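Local coordinates for protein methyl-accepting/DNA response regulator (Bacillus cereus, PDB 3D6W) that probably acts as a phosphorelay response regulator that binds DNA, the piece described here being its LytTr DNA-binding domain, at residues D56-C61 with I66-H71. Sequence-based numbering, arbitrary orientation.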
loop_
_atom_site.group_PDB
_atom_site.type_symbol
_atom_site.label_atom_id
_atom_site.label_comp_id
_atom_site.label_asym_id
_atom_site.label_seq_id
_atom_site.Cartn_x
_atom_site.Cartn_y
_atom_site.Cartn_z
ATOM N N ASP A 56 13.458 5.367 0.028
ATOM C CA ASP A 56 13.038 4.659 -1.197
ATOM C C ASP A 56 12.346 5.559 -2.255
ATOM O O ASP A 56 12.222 5.174 -3.418
ATOM C CB ASP A 56 12.152 3.442 -0.844
ATOM C CG ASP A 56 10.770 3.823 -0.245
ATOM O OD1 ASP A 56 10.582 4.899 0.347
ATOM O OD2 ASP A 56 9.848 3.000 -0.326
ATOM N N SER A 57 11.922 6.752 -1.837
ATOM C CA SER A 57 11.125 7.655 -2.660
ATOM C C SER A 57 11.760 9.002 -2.885
ATOM O O SER A 57 11.619 9.578 -3.941
ATOM C CB SER A 57 9.778 7.881 -1.982
ATOM O OG SER A 57 8.808 7.103 -2.600
ATOM N N PHE A 58 12.436 9.508 -1.863
ATOM C CA PHE A 58 12.987 10.865 -1.845
ATOM C C PHE A 58 14.499 10.834 -2.001
ATOM O O PHE A 58 15.149 9.988 -1.457
ATOM C CB PHE A 58 12.543 11.569 -0.555
ATOM C CG PHE A 58 11.045 11.838 -0.516
ATOM C CD1 PHE A 58 10.171 10.915 0.039
ATOM C CD2 PHE A 58 10.507 12.976 -1.113
ATOM C CE1 PHE A 58 8.790 11.143 0.049
ATOM C CE2 PHE A 58 9.162 13.206 -1.115
ATOM C CZ PHE A 58 8.294 12.288 -0.533
ATOM N N ILE A 59 15.046 11.738 -2.817
ATOM C CA ILE A 59 16.494 11.879 -2.974
ATOM C C ILE A 59 16.912 13.343 -3.071
ATOM O O ILE A 59 16.392 14.081 -3.870
ATOM C CB ILE A 59 17.040 11.071 -4.218
ATOM C CG1 ILE A 59 18.585 11.072 -4.226
ATOM C CG2 ILE A 59 16.561 11.679 -5.534
ATOM C CD1 ILE A 59 19.224 10.037 -5.138
ATOM N N ARG A 60 17.851 13.750 -2.231
ATOM C CA ARG A 60 18.617 14.958 -2.447
ATOM C C ARG A 60 19.384 14.907 -3.775
ATOM O O ARG A 60 20.265 14.076 -3.980
ATOM C CB ARG A 60 19.598 15.192 -1.303
ATOM C CG ARG A 60 20.170 16.598 -1.287
ATOM C CD ARG A 60 19.240 17.573 -0.608
ATOM N NE ARG A 60 19.906 18.843 -0.333
ATOM C CZ ARG A 60 20.580 19.147 0.776
ATOM N NH1 ARG A 60 20.689 18.292 1.783
ATOM N NH2 ARG A 60 21.109 20.353 0.907
ATOM N N CYS A 61 19.038 15.837 -4.669
ATOM C CA CYS A 61 19.612 15.877 -6.004
ATOM C C CYS A 61 20.334 17.174 -6.331
ATOM O O CYS A 61 20.875 17.324 -7.412
ATOM C CB CYS A 61 18.513 15.603 -7.030
ATOM S SG CYS A 61 17.228 16.823 -7.108
ATOM N N ILE A 66 15.151 18.504 -2.768
ATOM C CA ILE A 66 14.861 17.089 -2.599
ATOM C C ILE A 66 13.691 16.717 -3.551
ATOM O O ILE A 66 12.658 17.380 -3.579
ATOM C CB ILE A 66 14.500 16.706 -1.146
ATOM C CG1 ILE A 66 15.676 16.968 -0.190
ATOM C CG2 ILE A 66 13.993 15.211 -1.093
ATOM C CD1 ILE A 66 15.313 16.849 1.224
ATOM N N VAL A 67 13.885 15.668 -4.353
ATOM C CA VAL A 67 12.855 15.220 -5.288
ATOM C C VAL A 67 12.203 13.884 -4.836
ATOM O O VAL A 67 12.860 12.992 -4.206
ATOM C CB VAL A 67 13.424 15.154 -6.757
ATOM C CG1 VAL A 67 14.333 13.947 -6.972
ATOM C CG2 VAL A 67 12.275 15.162 -7.816
ATOM N N ASN A 68 10.920 13.744 -5.138
ATOM C CA ASN A 68 10.216 12.444 -5.023
ATOM C C ASN A 68 10.306 11.736 -6.365
ATOM O O ASN A 68 9.704 12.175 -7.328
ATOM C CB ASN A 68 8.734 12.682 -4.662
ATOM C CG ASN A 68 7.999 11.418 -4.270
ATOM O OD1 ASN A 68 8.396 10.346 -4.620
ATOM N ND2 ASN A 68 6.887 11.572 -3.573
ATOM N N VAL A 69 11.025 10.620 -6.410
ATOM C CA VAL A 69 11.243 9.882 -7.660
ATOM C C VAL A 69 9.924 9.376 -8.240
ATOM O O VAL A 69 9.857 9.065 -9.439
ATOM C CB VAL A 69 12.275 8.705 -7.502
ATOM C CG1 VAL A 69 13.573 9.199 -6.764
ATOM C CG2 VAL A 69 11.674 7.543 -6.771
ATOM N N ASN A 70 8.864 9.314 -7.424
ATOM C CA ASN A 70 7.578 8.861 -7.934
ATOM C C ASN A 70 6.809 9.889 -8.716
ATOM O O ASN A 70 5.821 9.558 -9.372
ATOM C CB ASN A 70 6.735 8.295 -6.796
ATOM C CG ASN A 70 7.353 7.024 -6.234
ATOM O OD1 ASN A 70 7.474 6.008 -6.945
ATOM N ND2 ASN A 70 7.807 7.090 -4.985
ATOM N N HIS A 71 7.246 11.146 -8.635
ATOM C CA HIS A 71 6.707 12.204 -9.476
ATOM C C HIS A 71 7.599 12.573 -10.617
ATOM O O HIS A 71 7.261 13.445 -11.379
ATOM C CB HIS A 71 6.368 13.406 -8.646
ATOM C CG HIS A 71 5.301 13.129 -7.652
ATOM N ND1 HIS A 71 3.966 13.270 -7.948
ATOM C CD2 HIS A 71 5.360 12.672 -6.381
ATOM C CE1 HIS A 71 3.244 12.927 -6.890
ATOM N NE2 HIS A 71 4.072 12.563 -5.923
HETATM O O HOH W 1 6.242 8.756 -2.365
#
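Ser57 O takes the backbone N-H of Val69 at 2.7 Å and also faces the CA-H of Asn68. Beyond it, Ile59 N bonds Val67 O at 2.9 Å and Val67 N returns to Ile59 O at 3.0 Å, so Ile59 and Val67 form an antiparallel hydrogen-bonded pair in the hairpin of strands 58-62 and 65-68. In the neighbouring non-hydrogen-bonded pair, Asn68 CG lies anti to its backbone N (chi1 -169°), which places the amide over one face of the Phe58 ring, with Asn68 ND2 3.4 Å from Phe58 CZ and the planes 42° apart. The amide itself bonds both ways: OD1 accepts from Asn70 N at 3.0 Å, making an Asx turn over Asn68 to Asn70, while ND2 donates to Val21 O and to a water that also bonds Ser57 OG. Asparagine suits this buried site because one flat group supplies both acceptor and donor. On the other face of the sheet, the branched side chains of Ile59 and Val67 lie alongside each other, Ile59 CG2 to Val67 CG1 3.5 Å; Val67 continues onto Leu85 and Met87. Back on the face of Phe58 and Asn68, Arg60 lays its aliphatic CD against Ile66 CG1 at 3.6 Å; its NH1 makes a salt bridge to Glu50, while NE and NH2 bond His62 O and Arg63 O. The hairpin thus lies between helix 46-52, met by Ile66 and Arg60, and helix 100-107, met by Ile59, and its buried amide, bonded at both ends, should help hold the turn leading toward Ile72, a magnesium-binding position seen in this protein, although no ion is bound to it in this chain.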